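Local coordinates for predicted protease of the collagenase family (Methanopyrus kandleri, PDB 5D88), which binds zinc on a TIM-barrel scaffold and probably hydrolyses peptide bonds as a member of the U32 peptidase family, at residues 45-50 and 81-86; 53-58 and 139-144; 183-188 and 241-246. One frame throughout, in Å; residues are numbered along the deposited sequence.

Contact 1 (45-50 and 81-86); sequences VVPVTE and QALMDF
V45 holds CG1 anti to its backbone N (chi1 176°). V48 turns CG2 into the crowded position between its backbone N and carbonyl carbon. These torsions bring both valines against segment 81-86. CG1 of V45 lies 3.7 Å from CB of L83, and the two side chains cross obliquely. CG2 of V48 sits 3.7 Å from CB of M84 and also lies near the carbonyl oxygen of L83. The other branch, CG1 of V48, meets CB of A82 at 3.9 Å. V48 is deposited with two conformers, so this describes one of them. M84 also has CG anti to N, but its sulphur end turns from V48 toward helices 98-113 and 123-132.

The backbones run parallel, with V45 beside Q81, V46 beside A82 and P47 beside L83. V46 N donates to Q81 O at 2.9 Å, nearly along the C=O axis. L83 N returns a bond to V46 O at 2.8 Å. It is almost straight at 176°, but the donor stands above the carbonyl plane. V48 N closes the set on L83 O at 3.0 Å. This edge uses the N-H groups of V46 and V48, so P47, which has none, does not break the pattern. The amide oxygen OE1 of Q81 takes its main bond from R187, on the sheet face that also carries V45, P47 and L83.

The segments lie on adjacent strands of the barrel, 43-47 and 79-83, joined as a beta-alpha-beta unit through helix 63-75. V46 and V48 pack on that helix. V48 and A82 also reach L109 of helix 98-113. Strands 23-27 and 117-120 continue the sheet beyond V45 and A82.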
# COMPACT_ATOMS: atom_id res chain seq x y z
N VAL A 45 -18.39 -2.21 14.84
CA VAL A 45 -17.51 -2.72 13.79
C VAL A 45 -16.63 -3.77 14.43
O VAL A 45 -15.91 -3.46 15.39
CB VAL A 45 -16.67 -1.59 13.17
CG1 VAL A 45 -15.68 -2.12 12.14
CG2 VAL A 45 -17.57 -0.56 12.55
N VAL A 46 -16.69 -5.00 13.94
CA VAL A 46 -16.01 -6.12 14.57
C VAL A 46 -15.02 -6.72 13.57
O VAL A 46 -15.39 -7.06 12.44
CB VAL A 46 -17.02 -7.18 15.07
CG1 VAL A 46 -17.87 -7.71 13.96
CG2 VAL A 46 -16.30 -8.32 15.75
N PRO A 47 -13.74 -6.83 13.94
CA PRO A 47 -12.75 -7.43 13.03
C PRO A 47 -13.05 -8.90 12.81
O PRO A 47 -13.20 -9.66 13.77
CB PRO A 47 -11.42 -7.26 13.78
CG PRO A 47 -11.69 -6.30 14.83
CD PRO A 47 -13.12 -6.42 15.20
N VAL A 48 -13.07 -9.31 11.54
CA VAL A 48 -13.19 -10.73 11.22
C VAL A 48 -11.78 -11.20 10.88
O VAL A 48 -11.40 -11.36 9.72
CB VAL A 48 -14.23 -11.02 10.13
CG1 VAL A 48 -15.64 -10.83 10.72
CG2 VAL A 48 -14.04 -10.15 8.90
N THR A 49 -11.01 -11.42 11.94
CA THR A 49 -9.56 -11.53 11.89
C THR A 49 -9.07 -12.48 10.83
O THR A 49 -8.17 -12.15 10.04
CB THR A 49 -9.09 -11.95 13.27
OG1 THR A 49 -9.68 -11.05 14.22
CG2 THR A 49 -7.59 -11.92 13.35
N GLU A 50 -9.58 -13.71 10.83
CA GLU A 50 -9.01 -14.74 9.98
C GLU A 50 -9.26 -14.50 8.50
O GLU A 50 -8.68 -15.20 7.68
CB GLU A 50 -9.56 -16.12 10.41
CG GLU A 50 -11.01 -16.38 10.04
CD GLU A 50 -11.38 -17.87 10.10
OE1 GLU A 50 -10.92 -18.66 9.25
OE2 GLU A 50 -12.14 -18.25 11.00
N GLN A 81 -21.18 -4.27 11.54
CA GLN A 81 -20.37 -4.37 10.34
C GLN A 81 -19.11 -5.17 10.63
O GLN A 81 -18.50 -5.04 11.70
CB GLN A 81 -20.01 -2.99 9.80
CG GLN A 81 -21.23 -2.23 9.29
CD GLN A 81 -20.94 -0.81 8.84
OE1 GLN A 81 -19.89 -0.24 9.14
NE2 GLN A 81 -21.90 -0.23 8.13
N ALA A 82 -18.77 -6.04 9.69
CA ALA A 82 -17.53 -6.79 9.73
C ALA A 82 -16.41 -5.93 9.18
O ALA A 82 -16.54 -5.35 8.10
CB ALA A 82 -17.66 -8.06 8.89
N LEU A 83 -15.30 -5.88 9.90
CA LEU A 83 -14.08 -5.23 9.44
C LEU A 83 -13.19 -6.28 8.80
O LEU A 83 -12.66 -7.17 9.49
CB LEU A 83 -13.37 -4.51 10.59
CG LEU A 83 -12.08 -3.75 10.27
CD1 LEU A 83 -12.36 -2.57 9.33
CD2 LEU A 83 -11.46 -3.26 11.55
N MET A 84 -13.03 -6.17 7.49
CA MET A 84 -12.25 -7.11 6.67
C MET A 84 -11.46 -6.27 5.68
O MET A 84 -11.59 -6.38 4.46
CB MET A 84 -13.15 -8.12 5.95
CG MET A 84 -12.38 -9.27 5.35
SD MET A 84 -13.47 -10.49 4.63
CE MET A 84 -14.14 -9.51 3.34
N ASP A 85 -10.62 -5.37 6.20
CA ASP A 85 -10.05 -4.30 5.40
C ASP A 85 -8.59 -4.54 5.05
O ASP A 85 -7.84 -3.58 4.88
CB ASP A 85 -10.23 -2.94 6.06
CG ASP A 85 -9.46 -2.78 7.35
OD1 ASP A 85 -8.96 -3.75 7.92
OD2 ASP A 85 -9.36 -1.63 7.81
N PHE A 86 -8.20 -5.79 4.86
CA PHE A 86 -6.87 -6.09 4.35
C PHE A 86 -6.54 -5.27 3.12
O PHE A 86 -7.39 -5.02 2.26
CB PHE A 86 -6.73 -7.59 4.03
CG PHE A 86 -7.68 -8.10 2.99
CD1 PHE A 86 -7.38 -7.97 1.64
CD2 PHE A 86 -8.85 -8.76 3.36
CE1 PHE A 86 -8.21 -8.47 0.69
CE2 PHE A 86 -9.70 -9.28 2.41
CZ PHE A 86 -9.39 -9.13 1.07

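Contact 2 (53-58 and 139-144); sequences VATLLP and VSHTAA. With ACT (acetate ion), chain C.
The imidazole of H141 has CG2 of T142 over one face, 3.8 Å above the plane and offset toward the rim. At the ring edge is a bound acetate, probably from the crystallisation liquor. NE2 of H141 donates to acetate O at 2.8 Å. The other oxygen, OXT, takes the backbone N-H of L56 at 2.9 Å, so the ion bridges the two segments. I193 N and R204 NH2 also bond to it. OG1 of T55 approaches the ring obliquely, 3.4 Å from CE1 of H141.

Direct contact between the two segments is light. T55 places OG1 beside its backbone N (chi1 -71°), 3.6 Å from CG2 of T142. CB of A54 meets the same methyl group, CG2 of T142, at 4.1 Å. S140 OG accepts the N-H of T142 at 3.2 Å, an ST turn that opens the short 3-10 segment 141-143.

D85 is the polar centre between the loops. Its OD2 bonds with OG1 of T55 and OG of S140, and its OD1 with N of A54. This buried carboxylate is therefore well satisfied and is likely to stay ionised. The acetate is held by two backbone N-H groups, a histidine and an arginine. This is consistent with a site that can hold a carboxylate, at the end of the barrel that carries the C88 and H209 zinc site; whether a substrate group binds here is not established.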
# COMPACT_ATOMS: atom_id res chain seq x y z
N VAL A 53 -7.35 -8.33 8.19
CA VAL A 53 -7.59 -7.01 8.75
C VAL A 53 -6.30 -6.21 8.65
O VAL A 53 -5.24 -6.67 9.10
CB VAL A 53 -8.08 -7.09 10.21
CG1 VAL A 53 -8.31 -5.68 10.77
CG2 VAL A 53 -9.37 -7.92 10.29
N ALA A 54 -6.37 -5.02 8.05
CA ALA A 54 -5.23 -4.10 7.96
C ALA A 54 -5.19 -3.09 9.10
O ALA A 54 -4.11 -2.58 9.44
CB ALA A 54 -5.26 -3.35 6.63
N THR A 55 -6.34 -2.73 9.65
CA THR A 55 -6.36 -1.80 10.77
C THR A 55 -5.53 -2.37 11.90
O THR A 55 -5.60 -3.56 12.20
CB THR A 55 -7.81 -1.56 11.21
OG1 THR A 55 -8.50 -0.79 10.21
CG2 THR A 55 -7.89 -0.78 12.49
N LEU A 56 -4.71 -1.51 12.51
CA LEU A 56 -3.72 -1.90 13.52
C LEU A 56 -4.35 -1.80 14.90
O LEU A 56 -4.59 -0.69 15.41
CB LEU A 56 -2.48 -1.02 13.42
CG LEU A 56 -1.76 -0.98 12.06
CD1 LEU A 56 -0.56 -0.06 12.07
CD2 LEU A 56 -1.34 -2.39 11.62
N LEU A 57 -4.54 -2.94 15.54
CA LEU A 57 -5.28 -3.04 16.79
C LEU A 57 -4.46 -3.67 17.90
O LEU A 57 -3.48 -4.38 17.63
CB LEU A 57 -6.55 -3.87 16.60
CG LEU A 57 -7.48 -3.30 15.55
CD1 LEU A 57 -8.67 -4.23 15.37
CD2 LEU A 57 -7.93 -1.88 15.92
N PRO A 58 -4.85 -3.44 19.16
CA PRO A 58 -4.19 -4.11 20.30
C PRO A 58 -4.47 -5.60 20.39
O PRO A 58 -3.69 -6.33 21.01
CB PRO A 58 -4.79 -3.40 21.52
CG PRO A 58 -5.61 -2.31 21.04
CD PRO A 58 -5.88 -2.48 19.58
N VAL A 139 -15.93 1.62 2.48
CA VAL A 139 -14.50 1.66 2.19
C VAL A 139 -13.77 2.11 3.45
O VAL A 139 -14.01 3.21 3.99
CB VAL A 139 -14.19 2.59 1.02
CG1 VAL A 139 -12.68 2.65 0.79
CG2 VAL A 139 -14.91 2.11 -0.24
N SER A 140 -12.86 1.27 3.92
CA SER A 140 -12.07 1.54 5.11
C SER A 140 -11.13 2.72 4.91
O SER A 140 -10.66 2.98 3.81
CB SER A 140 -11.24 0.31 5.47
OG SER A 140 -10.58 0.49 6.73
N HIS A 141 -10.81 3.39 6.02
CA HIS A 141 -9.74 4.37 6.00
C HIS A 141 -8.41 3.76 5.58
O HIS A 141 -7.52 4.50 5.14
CB HIS A 141 -9.62 5.03 7.38
CG HIS A 141 -8.96 4.18 8.40
ND1 HIS A 141 -9.61 3.15 9.04
CD2 HIS A 141 -7.69 4.18 8.86
CE1 HIS A 141 -8.77 2.54 9.84
NE2 HIS A 141 -7.60 3.15 9.77
N THR A 142 -8.23 2.43 5.67
CA THR A 142 -6.95 1.86 5.24
C THR A 142 -6.77 1.88 3.73
O THR A 142 -5.66 1.62 3.25
CB THR A 142 -6.80 0.43 5.73
OG1 THR A 142 -7.86 -0.35 5.17
CG2 THR A 142 -6.83 0.39 7.27
N ALA A 143 -7.82 2.19 2.97
CA ALA A 143 -7.67 2.41 1.54
C ALA A 143 -7.09 3.78 1.20
O ALA A 143 -6.80 4.05 0.02
CB ALA A 143 -9.01 2.22 0.84
N ALA A 144 -6.98 4.67 2.18
CA ALA A 144 -6.31 5.97 2.03
C ALA A 144 -6.99 6.87 0.98
O ALA A 144 -6.31 7.54 0.20
CB ALA A 144 -4.84 5.79 1.70
C ACT C . -5.09 2.14 12.07
O ACT C . -5.40 3.19 11.46
OXT ACT C . -4.66 1.20 11.37
CH3 ACT C . -5.19 2.05 13.57

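Contact 3 (183-188 and 241-246); sequences SVELRT and LFDEVF
R187 grips E244 in a salt bridge, side-on, with two nitrogens on one oxygen. NE and NH2 of R187 each lie 2.9 Å from OE1 of E244, which sits at the edge of the guanidinium, near its plane. NE meets the anti lone pair, while NH2 comes from above the carboxylate plane. The arginine bends at chi3 (-79°) to present both nitrogens. Elsewhere, CB of T188 stands 3.4 Å above the centroid of the F242 ring, only 6° off its normal, a CH-pi contact.

In a side-chain-to-backbone bond, nearly straight (174°), L186 N meets the anti lone pair of D243 OD2 at 2.8 Å. Backbone pairing follows. L186 O accepts from both D243 N and E244 N. T188 N donates to E244 O, and F246 N to T188 O at 2.8 Å.

A second shell fixes the charges. Q81 OE1 bonds to R187 NH2, and W25 makes a cation-pi contact with R187. R23 pairs with E244 OE2 and E185 OE1, and R179 with D243 OD2. OE1 of E185 and OD2 of D243 are 3.7 Å apart, and these two arginines probably offset that approach of like charges. A leucine in place of R187 would remove both bonds to E244 OE1 and the one to Q81, and would probably leave buried polar groups poorly satisfied.

The parallel strands 185-190 and 244-247 are the last two of the barrel. Strand 161-163 flanks the first, and strand 23-27 flanks the second and closes the ring. L186 and F242 pack outward on helix 172-181.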
# COMPACT_ATOMS: atom_id res chain seq x y z
N SER A 183 -21.70 10.97 -4.28
CA SER A 183 -22.98 10.98 -3.61
C SER A 183 -23.05 10.02 -2.43
O SER A 183 -24.08 9.95 -1.76
CB SER A 183 -24.09 10.66 -4.61
OG SER A 183 -24.24 11.74 -5.51
N VAL A 184 -21.97 9.29 -2.16
CA VAL A 184 -21.93 8.33 -1.06
C VAL A 184 -21.95 9.04 0.28
O VAL A 184 -21.72 10.25 0.37
CB VAL A 184 -20.68 7.44 -1.12
CG1 VAL A 184 -20.67 6.58 -2.35
CG2 VAL A 184 -19.40 8.31 -1.05
N GLU A 185 -22.23 8.28 1.33
CA GLU A 185 -22.04 8.77 2.68
C GLU A 185 -20.55 8.85 2.98
O GLU A 185 -19.76 8.02 2.52
CB GLU A 185 -22.72 7.84 3.68
CG GLU A 185 -24.19 7.62 3.43
CD GLU A 185 -24.98 8.88 3.59
OE1 GLU A 185 -25.05 9.36 4.73
OE2 GLU A 185 -25.54 9.38 2.59
N LEU A 186 -20.16 9.84 3.77
CA LEU A 186 -18.77 9.96 4.19
C LEU A 186 -18.63 9.69 5.68
O LEU A 186 -19.38 10.24 6.50
CB LEU A 186 -18.21 11.33 3.86
CG LEU A 186 -18.20 11.66 2.38
CD1 LEU A 186 -17.63 13.04 2.24
CD2 LEU A 186 -17.39 10.67 1.56
N ARG A 187 -17.65 8.86 6.00
CA ARG A 187 -17.33 8.46 7.36
C ARG A 187 -15.96 8.99 7.73
O ARG A 187 -15.06 9.07 6.89
CB ARG A 187 -17.36 6.94 7.48
CG ARG A 187 -17.00 6.36 8.84
CD ARG A 187 -17.01 4.82 8.81
NE ARG A 187 -18.35 4.27 8.90
CZ ARG A 187 -18.63 3.00 9.16
NH1 ARG A 187 -17.66 2.12 9.37
NH2 ARG A 187 -19.89 2.60 9.21
N THR A 188 -15.80 9.31 9.01
CA THR A 188 -14.51 9.67 9.59
C THR A 188 -14.15 8.68 10.68
O THR A 188 -15.01 8.28 11.48
CB THR A 188 -14.54 11.09 10.18
OG1 THR A 188 -13.30 11.36 10.82
CG2 THR A 188 -15.67 11.25 11.19
N LEU A 241 -18.65 17.62 9.40
CA LEU A 241 -18.31 17.39 8.00
C LEU A 241 -18.74 16.02 7.51
O LEU A 241 -18.67 15.76 6.31
CB LEU A 241 -16.80 17.52 7.77
CG LEU A 241 -16.10 18.79 8.27
CD1 LEU A 241 -14.58 18.75 8.00
CD2 LEU A 241 -16.72 19.98 7.60
N PHE A 242 -19.16 15.13 8.41
CA PHE A 242 -19.30 13.73 8.05
C PHE A 242 -20.70 13.24 8.38
O PHE A 242 -21.40 13.78 9.22
CB PHE A 242 -18.26 12.90 8.78
CG PHE A 242 -16.85 13.24 8.39
CD1 PHE A 242 -16.29 12.69 7.25
CD2 PHE A 242 -16.10 14.13 9.15
CE1 PHE A 242 -14.99 13.01 6.89
CE2 PHE A 242 -14.82 14.45 8.79
CZ PHE A 242 -14.25 13.89 7.66
N ASP A 243 -21.10 12.20 7.66
CA ASP A 243 -22.37 11.53 7.90
C ASP A 243 -22.28 10.48 8.99
O ASP A 243 -23.30 10.17 9.62
CB ASP A 243 -22.84 10.87 6.61
CG ASP A 243 -22.94 11.85 5.46
OD1 ASP A 243 -23.78 12.77 5.54
OD2 ASP A 243 -22.17 11.72 4.50
N GLU A 244 -21.08 9.92 9.20
CA GLU A 244 -20.85 8.81 10.12
C GLU A 244 -19.53 9.03 10.82
O GLU A 244 -18.57 9.48 10.19
CB GLU A 244 -20.78 7.46 9.39
CG GLU A 244 -22.05 7.14 8.65
CD GLU A 244 -22.02 5.81 7.92
OE1 GLU A 244 -21.08 5.00 8.10
OE2 GLU A 244 -22.98 5.57 7.15
N VAL A 245 -19.49 8.66 12.10
CA VAL A 245 -18.28 8.73 12.91
C VAL A 245 -17.98 7.33 13.39
O VAL A 245 -18.87 6.66 13.94
CB VAL A 245 -18.43 9.69 14.11
CG1 VAL A 245 -17.18 9.67 14.96
CG2 VAL A 245 -18.68 11.08 13.63
N PHE A 246 -16.75 6.90 13.20
CA PHE A 246 -16.30 5.57 13.59
C PHE A 246 -15.21 5.76 14.63
O PHE A 246 -14.13 6.27 14.32
CB PHE A 246 -15.81 4.80 12.37
CG PHE A 246 -15.13 3.50 12.66
CD1 PHE A 246 -15.50 2.69 13.73
CD2 PHE A 246 -14.11 3.07 11.83
CE1 PHE A 246 -14.84 1.48 13.95
CE2 PHE A 246 -13.46 1.85 12.05
CZ PHE A 246 -13.82 1.07 13.11

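How the contacts relate
All three contacts are mostly buried. Contacts 1 and 3 each join adjacent parallel strands of the same barrel, while contact 2 joins two loops that follow strands. Contact 1 is largely backbone bonding and apolar packing. Contact 3 adds charged pairs and an aromatic face, and its E185 and D243 are partly exposed. Contact 2 has no direct hydrogen bond between its segments; they are linked through D85 and, in this crystal, bridged by an acetate. D85 belongs to contact 1, where the chain leaves its strand, so contacts 1 and 2 share that carboxylate. Contacts 1 and 3 meet across the barrel interior, where V45 packs on F246. Contacts 2 and 3 do not touch.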